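One contact in two related proteins. Structure 1 is DMATS type aromatic prenyltransferase from Micromonospora olivasterospora, which probably transfers a dimethylallyl group from its diphosphate to carbon 6 of the tryptophan indole: PDB 6ZRX (chain A, 1.70 Å), residues V278-Y283 and G325-V330. Structure 2 is DMATS type aromatic prenyltransferase from Streptomyces coelicolor: PDB 6ZRZ (chain B, 1.70 Å), residues I275-Y280 and G322-L327. One frame, after least-squares fit of the local backbone (RMSD 0.14 Å); residues are numbered along the deposited sequences.

Structure 1 (6ZRX). With TRP (tryptophan), chain C.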
loop_
_atom_site.group_PDB
_atom_site.type_symbol
_atom_site.label_atom_id
_atom_site.label_comp_id
_atom_site.label_asym_id
_atom_site.label_seq_id
_atom_site.Cartn_x
_atom_site.Cartn_y
_atom_site.Cartn_z
ATOM N N VAL A 278 7.886 -6.535 0.213
ATOM C CA VAL A 278 8.629 -7.231 -0.866
ATOM C C VAL A 278 7.707 -7.334 -2.076
ATOM O O VAL A 278 6.624 -7.913 -1.959
ATOM C CB VAL A 278 9.114 -8.615 -0.408
ATOM C CG1 VAL A 278 9.893 -9.318 -1.506
ATOM C CG2 VAL A 278 9.922 -8.517 0.874
ATOM N N PRO A 279 8.097 -6.785 -3.256
ATOM C CA PRO A 279 7.316 -6.935 -4.488
ATOM C C PRO A 279 7.576 -8.315 -5.103
ATOM O O PRO A 279 8.198 -8.415 -6.156
ATOM C CB PRO A 279 7.833 -5.788 -5.358
ATOM C CG PRO A 279 9.291 -5.711 -4.967
ATOM C CD PRO A 279 9.307 -5.979 -3.478
ATOM N N ILE A 280 7.062 -9.333 -4.429
ATOM C CA ILE A 280 7.371 -10.777 -4.633
ATOM C C ILE A 280 7.151 -11.173 -6.096
ATOM O O ILE A 280 7.882 -12.024 -6.562
ATOM C CB ILE A 280 6.570 -11.651 -3.641
ATOM C CG1 ILE A 280 6.989 -13.118 -3.716
ATOM C CG2 ILE A 280 5.060 -11.500 -3.828
ATOM C CD1 ILE A 280 6.457 -13.959 -2.575
ATOM N N ARG A 281 6.199 -10.543 -6.802
ATOM C CA ARG A 281 5.881 -10.839 -8.226
ATOM C C ARG A 281 7.130 -10.728 -9.119
ATOM O O ARG A 281 7.147 -11.361 -10.187
ATOM C CB ARG A 281 4.784 -9.898 -8.728
ATOM C CG ARG A 281 5.156 -8.422 -8.799
ATOM C CD ARG A 281 3.918 -7.636 -9.196
ATOM N NE ARG A 281 4.081 -6.208 -9.452
ATOM C CZ ARG A 281 4.236 -5.258 -8.523
ATOM N NH1 ARG A 281 4.329 -5.563 -7.242
ATOM N NH2 ARG A 281 4.307 -3.991 -8.893
ATOM N N SER A 282 8.111 -9.921 -8.718
ATOM C CA SER A 282 9.342 -9.640 -9.502
ATOM C C SER A 282 10.374 -10.773 -9.322
ATOM O O SER A 282 11.344 -10.803 -10.094
ATOM C CB SER A 282 9.917 -8.296 -9.095
ATOM O OG SER A 282 10.983 -7.916 -9.954
ATOM N N TYR A 283 10.165 -11.676 -8.358
ATOM C CA TYR A 283 11.202 -12.632 -7.862
ATOM C C TYR A 283 10.691 -14.078 -7.901
ATOM O O TYR A 283 11.290 -14.945 -7.214
ATOM C CB TYR A 283 11.654 -12.184 -6.474
ATOM C CG TYR A 283 12.283 -10.820 -6.514
ATOM C CD1 TYR A 283 13.569 -10.646 -6.995
ATOM C CD2 TYR A 283 11.563 -9.692 -6.174
ATOM C CE1 TYR A 283 14.139 -9.387 -7.097
ATOM C CE2 TYR A 283 12.117 -8.427 -6.259
ATOM C CZ TYR A 283 13.413 -8.272 -6.724
ATOM O OH TYR A 283 13.969 -7.025 -6.808
ATOM N N GLY A 325 2.125 -12.058 -10.738
ATOM C CA GLY A 325 1.640 -10.723 -10.345
ATOM C C GLY A 325 0.264 -10.714 -9.691
ATOM O O GLY A 325 -0.150 -9.606 -9.279
ATOM N N LEU A 326 -0.451 -11.850 -9.585
ATOM C CA LEU A 326 -1.686 -11.916 -8.743
ATOM C C LEU A 326 -1.293 -11.550 -7.312
ATOM O O LEU A 326 -1.923 -10.658 -6.725
ATOM C CB LEU A 326 -2.311 -13.313 -8.787
ATOM C CG LEU A 326 -3.456 -13.560 -7.800
ATOM C CD1 LEU A 326 -4.587 -12.569 -8.008
ATOM C CD2 LEU A 326 -3.958 -14.986 -7.920
ATOM N N ILE A 327 -0.293 -12.243 -6.766
ATOM C CA ILE A 327 0.312 -11.905 -5.455
ATOM C C ILE A 327 1.379 -10.850 -5.743
ATOM O O ILE A 327 2.482 -11.207 -6.153
ATOM C CB ILE A 327 0.862 -13.147 -4.745
ATOM C CG1 ILE A 327 -0.236 -14.196 -4.537
ATOM C CG2 ILE A 327 1.534 -12.762 -3.429
ATOM C CD1 ILE A 327 0.279 -15.534 -4.056
ATOM N N ALA A 328 1.009 -9.588 -5.642
ATOM C CA ALA A 328 1.825 -8.465 -6.131
ATOM C C ALA A 328 2.935 -8.143 -5.120
ATOM O O ALA A 328 4.059 -7.844 -5.553
ATOM C CB ALA A 328 0.942 -7.278 -6.398
ATOM N N HIS A 329 2.613 -8.192 -3.834
ATOM C CA HIS A 329 3.528 -7.888 -2.715
ATOM C C HIS A 329 3.192 -8.788 -1.530
ATOM O O HIS A 329 2.042 -9.266 -1.441
ATOM C CB HIS A 329 3.402 -6.428 -2.248
ATOM C CG HIS A 329 3.498 -5.379 -3.304
ATOM N ND1 HIS A 329 4.649 -4.645 -3.499
ATOM C CD2 HIS A 329 2.583 -4.866 -4.159
ATOM C CE1 HIS A 329 4.449 -3.755 -4.453
ATOM N NE2 HIS A 329 3.202 -3.863 -4.872
ATOM N N VAL A 330 4.142 -8.950 -0.624
ATOM C CA VAL A 330 3.888 -9.496 0.735
ATOM C C VAL A 330 4.673 -8.625 1.707
ATOM O O VAL A 330 5.790 -8.179 1.348
ATOM C CB VAL A 330 4.239 -10.994 0.831
ATOM C CG1 VAL A 330 5.712 -11.268 0.603
ATOM C CG2 VAL A 330 3.751 -11.602 2.137
HETATM N N TRP C . 1.863 -0.825 -7.894
HETATM C CA TRP C . 2.780 0.170 -7.235
HETATM C C TRP C . 4.118 -0.495 -6.920
HETATM O O TRP C . 5.074 0.218 -6.599
HETATM C CB TRP C . 2.137 0.769 -5.979
HETATM C CG TRP C . 1.825 -0.228 -4.906
HETATM C CD1 TRP C . 0.699 -0.994 -4.798
HETATM C CD2 TRP C . 2.648 -0.566 -3.772
HETATM N NE1 TRP C . 0.770 -1.788 -3.689
HETATM C CE2 TRP C . 1.950 -1.547 -3.037
HETATM C CE3 TRP C . 3.904 -0.153 -3.319
HETATM C CZ2 TRP C . 2.462 -2.107 -1.869
HETATM C CZ3 TRP C . 4.406 -0.703 -2.160
HETATM C CH2 TRP C . 3.694 -1.667 -1.449
HETATM O OXT TRP C . 4.239 -1.740 -6.979
#

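Structure 2 (6ZRZ). With TRP (tryptophan), chain D.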
loop_
_atom_site.group_PDB
_atom_site.type_symbol
_atom_site.label_atom_id
_atom_site.label_comp_id
_atom_site.label_asym_id
_atom_site.label_seq_id
_atom_site.Cartn_x
_atom_site.Cartn_y
_atom_site.Cartn_z
ATOM N N ILE B 275 7.843 -6.430 0.212
ATOM C CA ILE B 275 8.645 -7.047 -0.858
ATOM C C ILE B 275 7.750 -7.361 -2.062
ATOM O O ILE B 275 6.776 -8.084 -1.938
ATOM C CB ILE B 275 9.390 -8.273 -0.320
ATOM C CG1 ILE B 275 10.366 -7.839 0.773
ATOM C CG2 ILE B 275 10.075 -9.003 -1.466
ATOM C CD1 ILE B 275 11.130 -8.961 1.424
ATOM N N PRO B 276 8.061 -6.806 -3.254
ATOM C CA PRO B 276 7.281 -7.058 -4.476
ATOM C C PRO B 276 7.585 -8.437 -5.075
ATOM O O PRO B 276 8.239 -8.558 -6.079
ATOM C CB PRO B 276 7.705 -5.932 -5.402
ATOM C CG PRO B 276 9.130 -5.652 -4.965
ATOM C CD PRO B 276 9.193 -5.924 -3.478
ATOM N N VAL B 277 7.056 -9.455 -4.422
ATOM C CA VAL B 277 7.338 -10.877 -4.686
ATOM C C VAL B 277 7.107 -11.200 -6.168
ATOM O O VAL B 277 7.754 -12.111 -6.647
ATOM C CB VAL B 277 6.510 -11.780 -3.750
ATOM C CG1 VAL B 277 5.006 -11.708 -4.026
ATOM C CG2 VAL B 277 6.978 -13.209 -3.819
ATOM N N ARG B 278 6.200 -10.489 -6.857
ATOM C CA ARG B 278 5.877 -10.758 -8.271
ATOM C C ARG B 278 7.112 -10.641 -9.160
ATOM O O ARG B 278 7.116 -11.265 -10.224
ATOM C CB ARG B 278 4.809 -9.807 -8.814
ATOM C CG ARG B 278 5.163 -8.326 -8.768
ATOM C CD ARG B 278 3.883 -7.576 -9.051
ATOM N NE ARG B 278 3.992 -6.117 -9.210
ATOM C CZ ARG B 278 4.067 -5.214 -8.234
ATOM N NH1 ARG B 278 4.188 -5.587 -6.982
ATOM N NH2 ARG B 278 4.100 -3.916 -8.532
ATOM N N ASP B 279 8.114 -9.869 -8.759
ATOM C CA ASP B 279 9.350 -9.664 -9.541
ATOM C C ASP B 279 10.380 -10.750 -9.270
ATOM O O ASP B 279 11.441 -10.687 -9.924
ATOM C CB ASP B 279 9.950 -8.287 -9.252
ATOM C CG ASP B 279 9.272 -7.147 -9.975
ATOM O OD1 ASP B 279 8.155 -7.344 -10.541
ATOM O OD2 ASP B 279 9.853 -6.030 -9.949
ATOM N N TYR B 280 10.102 -11.718 -8.383
ATOM C CA TYR B 280 11.136 -12.630 -7.804
ATOM C C TYR B 280 10.678 -14.092 -7.861
ATOM O O TYR B 280 11.299 -14.924 -7.221
ATOM C CB TYR B 280 11.475 -12.188 -6.374
ATOM C CG TYR B 280 12.002 -10.787 -6.323
ATOM C CD1 TYR B 280 13.224 -10.472 -6.888
ATOM C CD2 TYR B 280 11.263 -9.746 -5.788
ATOM C CE1 TYR B 280 13.705 -9.176 -6.912
ATOM C CE2 TYR B 280 11.740 -8.441 -5.786
ATOM C CZ TYR B 280 12.981 -8.158 -6.340
ATOM O OH TYR B 280 13.466 -6.884 -6.397
ATOM N N GLY B 322 1.953 -12.186 -10.880
ATOM C CA GLY B 322 1.524 -10.808 -10.575
ATOM C C GLY B 322 0.239 -10.764 -9.777
ATOM O O GLY B 322 -0.102 -9.684 -9.256
ATOM N N LEU B 323 -0.441 -11.898 -9.626
ATOM C CA LEU B 323 -1.647 -11.990 -8.785
ATOM C C LEU B 323 -1.285 -11.655 -7.332
ATOM O O LEU B 323 -1.947 -10.781 -6.735
ATOM C CB LEU B 323 -2.252 -13.377 -8.922
ATOM C CG LEU B 323 -3.656 -13.506 -8.388
ATOM C CD1 LEU B 323 -4.585 -12.516 -9.086
ATOM C CD2 LEU B 323 -4.158 -14.941 -8.552
ATOM N N ILE B 324 -0.243 -12.264 -6.785
ATOM C CA ILE B 324 0.329 -11.815 -5.499
ATOM C C ILE B 324 1.371 -10.739 -5.834
ATOM O O ILE B 324 2.484 -11.087 -6.242
ATOM C CB ILE B 324 0.903 -12.957 -4.648
ATOM C CG1 ILE B 324 -0.133 -14.052 -4.389
ATOM C CG2 ILE B 324 1.454 -12.401 -3.364
ATOM C CD1 ILE B 324 0.416 -15.260 -3.629
ATOM N N ALA B 325 1.024 -9.478 -5.612
ATOM C CA ALA B 325 1.866 -8.335 -6.007
ATOM C C ALA B 325 2.973 -8.108 -4.975
ATOM O O ALA B 325 4.151 -7.935 -5.374
ATOM C CB ALA B 325 1.030 -7.123 -6.186
ATOM N N TYR B 326 2.610 -8.038 -3.705
ATOM C CA TYR B 326 3.542 -7.814 -2.585
ATOM C C TYR B 326 3.215 -8.766 -1.448
ATOM O O TYR B 326 2.069 -9.169 -1.257
ATOM C CB TYR B 326 3.434 -6.415 -1.966
ATOM C CG TYR B 326 4.039 -5.290 -2.737
ATOM C CD1 TYR B 326 5.329 -4.866 -2.489
ATOM C CD2 TYR B 326 3.336 -4.664 -3.737
ATOM C CE1 TYR B 326 5.892 -3.795 -3.176
ATOM C CE2 TYR B 326 3.889 -3.627 -4.474
ATOM C CZ TYR B 326 5.179 -3.183 -4.194
ATOM O OH TYR B 326 5.743 -2.154 -4.923
ATOM N N LEU B 327 4.225 -9.069 -0.670
ATOM C CA LEU B 327 4.055 -9.592 0.679
ATOM C C LEU B 327 4.636 -8.590 1.647
ATOM O O LEU B 327 5.635 -7.941 1.312
ATOM C CB LEU B 327 4.763 -10.938 0.816
ATOM C CG LEU B 327 4.234 -12.063 -0.048
ATOM C CD1 LEU B 327 5.141 -13.272 0.090
ATOM C CD2 LEU B 327 2.784 -12.399 0.299
HETATM N N TRP D . 1.543 -0.832 -7.645
HETATM C CA TRP D . 2.326 0.267 -7.027
HETATM C C TRP D . 3.748 -0.207 -6.687
HETATM O O TRP D . 4.117 -1.397 -6.812
HETATM C CB TRP D . 1.616 0.832 -5.791
HETATM C CG TRP D . 1.250 -0.176 -4.742
HETATM C CD1 TRP D . 0.091 -0.904 -4.658
HETATM C CD2 TRP D . 2.048 -0.567 -3.608
HETATM N NE1 TRP D . 0.125 -1.721 -3.557
HETATM C CE2 TRP D . 1.303 -1.526 -2.885
HETATM C CE3 TRP D . 3.302 -0.183 -3.124
HETATM C CZ2 TRP D . 1.785 -2.118 -1.718
HETATM C CZ3 TRP D . 3.775 -0.761 -1.970
HETATM C CH2 TRP D . 3.035 -1.729 -1.284
HETATM O OXT TRP D . 4.572 0.640 -6.271
#

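Structure 1 (6ZRX)
Arg281 reaches across to Ala328, where NH1 donates to the backbone O (2.9 Å) from above the carbonyl plane, while the oxygen lies near the guanidinium plane. NH2 bonds OXT of the bound tryptophan (3.0 Å, 167°). His329 lays one ring face on the indole, with CZ2 over its centre, and has OXT at its edge. Its CD2 is 3.6 Å from Arg281 NH1, and its CE1 is 4.1 Å from Pro279 CB. With CG between the backbone N and the carbonyl carbon (chi1 65°), the extended arginine chain passes Gly325; Asp56 binds its NE in a salt bridge. Behind this wall of the tryptophan pocket, Ile280 CG2 meets Ile327 CG2 at 3.8 Å. Val278 and Val330, an antiparallel hydrogen-bonded pair, lie against Phe242 of helix 236-247, joining strands 273-278 and 327-334 of the ABBA barrel.

Structure 2 (6ZRZ)
From Arg278, NH1 donates to the backbone O of Ala325 (2.8 Å) from above the carbonyl plane, while the oxygen lies near the guanidinium plane. NH2 bonds O of the bound tryptophan (3.1 Å, 161°). Tyr326 lays one ring face on the indole, with CH2 over its centre, and has the ligand O at its edge. Tyr326 OH donates to O of the bound tryptophan (2.6 Å), so two side chains grip one carboxylate oxygen. Tyr326 CD2 is 3.5 Å from Arg278 NH1, and Tyr326 CE1 is 3.6 Å from Pro276 CB. With CG between the backbone N and the carbonyl carbon (chi1 60°), the extended arginine chain passes Gly322; Asp59 binds its NH2 in a salt bridge. Behind this wall of the tryptophan pocket, Val277 CG1 meets Ile324 CG2 at 3.7 Å. Ile275 and Leu327, an antiparallel hydrogen-bonded pair, lie against Phe235 of helix 229-240.

Structure 1 against structure 2
At the first exchange, CG1 of Val278(A) and CG2 of Ile275(B) lie 0.4 Å apart, and CG2 of Val278(A) and CG1 of Ile275(B) are 0.8 Å apart; both side chains are buried. Ile280(A) and Val277(B) share their two branches: CG1 of Ile280(A) and CG2 of Val277(B) lie 0.1 Å apart, and CG2 of Ile280(A) and CG1 of Val277(B), which face Ile327(A) and Ile324(B), lie 0.3 Å apart. CD1 of Ile280(A) has no counterpart. Ser282(A) and Asp279(B), whose side chains do not touch the other segment, differ in chi1 (-172° against -79°). At His329(A) against Tyr326(B), chi1 is -51° against -76°, and CE1 of His329(A) and CE2 of Tyr326(B) end 0.6 Å apart. CE1 and OH of Tyr326(B) have no counterpart in the histidine; the hydroxyl bonds the carboxylate of the bound tryptophan, which may alter how the substrate is held. His329(A) touches Pro279(A) and Arg281(A), as Tyr326(B) touches Pro276(B) and Arg278(B). Arg281(A) and Ile327(A) coincide with Arg278(B) and Ile324(B) within the error. The Val278(A)-Val330(A) and Ile275(B)-Leu327(B) backbone bonds are found in both, as is the arginine bond to Ala328(A) O or Ala325(B) O. Leu326(A) and Leu323(B) lie differently. Val330(A) and Leu327(B) diverge beyond CB; CD2 of Leu327(B) comes within 3.9 Å of Ile324(B) CG2, a contact absent in structure 1, where Val330(A) CB is 5.3 Å from Ile327(A) CG2 at the closest.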